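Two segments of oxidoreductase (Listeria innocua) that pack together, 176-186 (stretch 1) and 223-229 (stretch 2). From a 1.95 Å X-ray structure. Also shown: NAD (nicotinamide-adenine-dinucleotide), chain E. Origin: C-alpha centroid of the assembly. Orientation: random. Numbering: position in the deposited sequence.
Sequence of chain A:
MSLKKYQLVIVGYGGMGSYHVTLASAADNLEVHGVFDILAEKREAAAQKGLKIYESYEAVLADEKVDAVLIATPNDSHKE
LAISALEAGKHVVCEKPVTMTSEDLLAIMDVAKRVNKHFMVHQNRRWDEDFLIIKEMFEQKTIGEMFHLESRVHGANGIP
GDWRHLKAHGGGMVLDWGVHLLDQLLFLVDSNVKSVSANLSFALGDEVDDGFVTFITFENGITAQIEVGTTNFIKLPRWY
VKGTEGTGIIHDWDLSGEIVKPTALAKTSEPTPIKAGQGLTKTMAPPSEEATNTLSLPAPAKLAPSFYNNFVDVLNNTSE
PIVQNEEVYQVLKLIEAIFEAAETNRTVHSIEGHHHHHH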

# COMPACT_ATOMS: atom_id res chain seq x y z
N ASP A 176 -5.50 18.85 -5.13
CA ASP A 176 -6.74 19.08 -4.41
C ASP A 176 -6.68 18.45 -3.01
O ASP A 176 -6.61 19.15 -2.01
CB ASP A 176 -7.90 18.51 -5.22
CG ASP A 176 -9.26 18.91 -4.68
OD1 ASP A 176 -9.34 19.61 -3.65
OD2 ASP A 176 -10.26 18.50 -5.29
N TRP A 177 -6.70 17.13 -2.94
CA TRP A 177 -6.68 16.44 -1.66
C TRP A 177 -5.27 16.14 -1.20
O TRP A 177 -4.98 16.13 0.00
CB TRP A 177 -7.49 15.15 -1.75
CG TRP A 177 -8.86 15.27 -1.21
CD1 TRP A 177 -10.02 15.32 -1.93
CD2 TRP A 177 -9.23 15.35 0.17
NE1 TRP A 177 -11.10 15.43 -1.08
CE2 TRP A 177 -10.64 15.45 0.22
CE3 TRP A 177 -8.51 15.35 1.37
CZ2 TRP A 177 -11.34 15.54 1.42
CZ3 TRP A 177 -9.21 15.43 2.57
CH2 TRP A 177 -10.61 15.54 2.58
N GLY A 178 -4.38 15.88 -2.14
CA GLY A 178 -3.00 15.52 -1.82
C GLY A 178 -2.33 16.53 -0.94
O GLY A 178 -1.67 16.17 0.03
N VAL A 179 -2.50 17.82 -1.25
CA VAL A 179 -1.91 18.88 -0.45
C VAL A 179 -2.37 18.82 1.02
O VAL A 179 -1.55 18.97 1.90
CB VAL A 179 -2.10 20.30 -1.10
CG1 VAL A 179 -3.54 20.58 -1.31
CG2 VAL A 179 -1.48 21.40 -0.26
N HIS A 180 -3.65 18.56 1.28
CA HIS A 180 -4.12 18.37 2.67
C HIS A 180 -3.42 17.21 3.36
O HIS A 180 -2.98 17.34 4.51
CB HIS A 180 -5.60 18.03 2.69
CG HIS A 180 -6.49 19.20 2.46
ND1 HIS A 180 -6.33 20.41 3.10
CD2 HIS A 180 -7.61 19.32 1.69
CE1 HIS A 180 -7.29 21.23 2.72
NE2 HIS A 180 -8.08 20.59 1.87
N LEU A 181 -3.34 16.07 2.68
CA LEU A 181 -2.82 14.85 3.32
C LEU A 181 -1.32 14.93 3.52
O LEU A 181 -0.79 14.46 4.52
CB LEU A 181 -3.17 13.62 2.51
CG LEU A 181 -4.66 13.41 2.24
CD1 LEU A 181 -4.83 12.09 1.54
CD2 LEU A 181 -5.41 13.39 3.56
N LEU A 182 -0.64 15.55 2.56
CA LEU A 182 0.82 15.66 2.63
C LEU A 182 1.23 16.70 3.67
O LEU A 182 2.30 16.59 4.31
CB LEU A 182 1.38 16.05 1.27
CG LEU A 182 1.23 15.02 0.14
CD1 LEU A 182 1.53 15.68 -1.17
CD2 LEU A 182 2.06 13.75 0.34
N ASP A 183 0.40 17.73 3.79
CA ASP A 183 0.61 18.78 4.79
C ASP A 183 0.43 18.26 6.21
O ASP A 183 1.28 18.52 7.08
CB ASP A 183 -0.28 19.99 4.52
CG ASP A 183 -0.14 21.05 5.58
OD1 ASP A 183 0.94 21.71 5.64
OD2 ASP A 183 -1.08 21.18 6.38
N GLN A 184 -0.65 17.50 6.44
CA GLN A 184 -0.83 16.72 7.68
C GLN A 184 0.41 15.92 8.02
O GLN A 184 0.94 16.01 9.13
CB GLN A 184 -2.01 15.76 7.54
CG GLN A 184 -3.38 16.43 7.79
CD GLN A 184 -4.56 15.49 7.56
OE1 GLN A 184 -4.40 14.36 7.10
NE2 GLN A 184 -5.74 15.97 7.89
N LEU A 185 0.90 15.16 7.05
CA LEU A 185 2.04 14.26 7.29
C LEU A 185 3.32 15.00 7.66
O LEU A 185 4.07 14.58 8.57
CB LEU A 185 2.29 13.41 6.03
CG LEU A 185 3.49 12.46 6.03
CD1 LEU A 185 3.29 11.29 7.00
CD2 LEU A 185 3.73 11.96 4.61
N LEU A 186 3.60 16.06 6.92
CA LEU A 186 4.83 16.83 7.13
C LEU A 186 4.76 17.71 8.39
O LEU A 186 5.78 18.00 9.04
CB LEU A 186 5.15 17.65 5.87
CG LEU A 186 6.28 17.12 4.97
CD1 LEU A 186 6.17 15.63 4.69
CD2 LEU A 186 6.39 17.91 3.66
N THR A 223 8.06 5.68 7.39
CA THR A 223 7.56 5.51 6.05
C THR A 223 6.07 5.88 6.03
O THR A 223 5.40 5.87 7.07
CB THR A 223 7.82 4.08 5.46
OG1 THR A 223 7.17 3.09 6.26
CG2 THR A 223 9.33 3.76 5.37
N ALA A 224 5.58 6.26 4.88
CA ALA A 224 4.16 6.63 4.77
C ALA A 224 3.68 6.32 3.41
O ALA A 224 4.43 6.40 2.46
CB ALA A 224 3.95 8.12 5.08
N GLN A 225 2.40 5.97 3.32
CA GLN A 225 1.78 5.81 2.04
C GLN A 225 0.58 6.73 2.08
O GLN A 225 -0.20 6.64 3.02
CB GLN A 225 1.33 4.37 1.83
CG GLN A 225 0.61 4.15 0.48
CD GLN A 225 0.34 2.69 0.18
OE1 GLN A 225 1.09 1.82 0.61
NE2 GLN A 225 -0.74 2.41 -0.56
N ILE A 226 0.47 7.62 1.09
CA ILE A 226 -0.63 8.59 0.99
C ILE A 226 -1.39 8.29 -0.26
O ILE A 226 -0.82 8.06 -1.33
CB ILE A 226 -0.11 10.07 0.95
CG1 ILE A 226 0.88 10.36 2.10
CG2 ILE A 226 -1.26 11.06 0.85
CD1 ILE A 226 0.36 10.10 3.51
N GLU A 227 -2.71 8.30 -0.19
CA GLU A 227 -3.43 7.86 -1.35
C GLU A 227 -4.70 8.68 -1.41
O GLU A 227 -5.25 9.01 -0.37
CB GLU A 227 -3.74 6.39 -1.12
CG GLU A 227 -4.22 5.57 -2.25
CD GLU A 227 -4.26 4.12 -1.84
OE1 GLU A 227 -3.18 3.47 -1.74
OE2 GLU A 227 -5.37 3.62 -1.59
N VAL A 228 -5.10 9.05 -2.62
CA VAL A 228 -6.42 9.62 -2.86
C VAL A 228 -6.96 8.84 -4.02
O VAL A 228 -6.23 8.53 -4.96
CB VAL A 228 -6.36 11.13 -3.23
CG1 VAL A 228 -7.76 11.67 -3.64
CG2 VAL A 228 -5.86 11.96 -2.06
N GLY A 229 -8.24 8.51 -3.97
CA GLY A 229 -8.86 7.86 -5.10
C GLY A 229 -10.27 8.40 -5.22
O GLY A 229 -10.92 8.67 -4.21
PA NAD E . -15.03 27.82 -7.34
O1A NAD E . -16.24 27.28 -6.69
O2A NAD E . -14.95 27.57 -8.79
O5B NAD E . -14.90 29.39 -7.04
C5B NAD E . -13.82 30.19 -7.47
C4B NAD E . -14.34 31.61 -7.62
O4B NAD E . -13.29 32.51 -7.94
C3B NAD E . -15.36 31.71 -8.76
O3B NAD E . -16.54 32.30 -8.27
C2B NAD E . -14.69 32.59 -9.79
O2B NAD E . -15.60 33.40 -10.50
C1B NAD E . -13.73 33.41 -8.93
N9A NAD E . -12.58 33.93 -9.68
C8A NAD E . -11.88 33.31 -10.69
N7A NAD E . -10.88 34.13 -11.09
C5A NAD E . -10.93 35.26 -10.34
C6A NAD E . -10.17 36.42 -10.34
N6A NAD E . -9.05 36.47 -11.06
N1A NAD E . -10.47 37.44 -9.44
C2A NAD E . -11.53 37.30 -8.56
N3A NAD E . -12.29 36.15 -8.57
C4A NAD E . -12.00 35.15 -9.45
O3 NAD E . -13.72 27.20 -6.61
PN NAD E . -13.68 26.65 -5.12
O1N NAD E . -14.04 25.21 -5.10
O2N NAD E . -14.36 27.60 -4.20
O5D NAD E . -12.08 26.71 -4.80
C5D NAD E . -11.33 27.90 -4.83
C4D NAD E . -10.01 27.71 -4.05
O4D NAD E . -10.28 27.17 -2.77
C3D NAD E . -9.06 26.73 -4.72
O3D NAD E . -7.72 27.14 -4.47
C2D NAD E . -9.29 25.42 -4.01
O2D NAD E . -8.10 24.66 -3.98
C1D NAD E . -9.66 25.89 -2.61
N1N NAD E . -10.52 24.97 -1.82
C2N NAD E . -10.04 24.60 -0.59
C3N NAD E . -10.75 23.74 0.24
C7N NAD E . -10.29 23.56 1.66
O7N NAD E . -10.86 22.56 2.44
N7N NAD E . -9.34 24.37 2.16
C4N NAD E . -12.01 23.27 -0.17
C5N NAD E . -12.50 23.66 -1.42
C6N NAD E . -11.75 24.52 -2.23

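The helix 176-186 lies over the strand 223-229 and runs nearly antiparallel to it, with an angle of 155° between their N-to-C directions and a closest approach of 8.5 Å between axes. Walking up the helix therefore means walking back down the strand, from Val228 through Ile226 to Ala224. These alternate residues direct their CA-to-CB bonds toward the helix, as expected of a β-strand, whereas Thr223, Gln225 and Glu227 point away. No hydrogen bond joins the two segments; the contact is built from apolar side chains and buries 343 Å² in all, both sides summed.

Asp176 opens the segment without touching the strand. At Trp177, in the wider pi-type turn that spans 176-178, the CA-to-CB bond points toward the strand but the end of the side chain leads away. Its contact is consequently made near the backbone, where Trp177 CB sits 3.6 Å from Val228 CG2, while Val228 CG1 approaches the indole obliquely. Gly178 follows at the tightest point of the backbone register, its CA 6.9 Å from the CA of Val228. Here a methyl of Val228 comes close to the helix backbone, Gly178 N lying 4.2 Å from Val228 CG2; a CB on the glycine would point sideways.

Val179 and His180 are out of reach of the strand. The histidine instead meets the cofactor, His180 NE2 lying 3.5 Å from O7N of NAD, an atom that lies at the ring edge, near the ring plane. The same helix thus packs on the strand through one set of residues and approaches the nicotinamide carboxamide through His180.

Leu181 returns to the strand and has the largest covered area of any helix residue here. In an m,t rotamer, it touches two successive helix-facing residues of the strand: Leu181 CB packs 3.6 Å from Ile226 CG2, and Leu181 CD1 reaches 3.7 Å from Val228 CG2. Leu181 CD1 is also 3.6 Å from Glu227 O, so the strand backbone forms part of the surface it meets. The carboxylate of Glu227 is turned the other way, and Glu227 OE1 accepts a hydrogen bond from Gln225 NE2 at 2.9 Å, linking two side chains that both point away from the helix.

Leu182 starts sideways to the strand, yet the end of its side chain comes nearer, bringing Leu182 CD2 to 4.0 Å from Ile226 CG1. Asp183 and Gln184 then turn out of reach. One helical turn beyond Leu181, to whose O its own N is hydrogen-bonded at 3.1 Å, Leu185 points toward the strand again. It adopts a t,p rotamer, with Leu185 CD1 3.8 Å from Ala224 CB and Leu185 CD2 4.0 Å from Ile226 CD1. The backbones are farther apart here, 8.3 Å between the CA atoms of Leu185 and Ala224, and the leucine spans the gap to the small alanine.

Ile226 is thus the hub of the contact, touched by Leu181, Leu182 and Leu185 and more extensively covered than any other residue. Leu186 ends the segment out of reach of the strand.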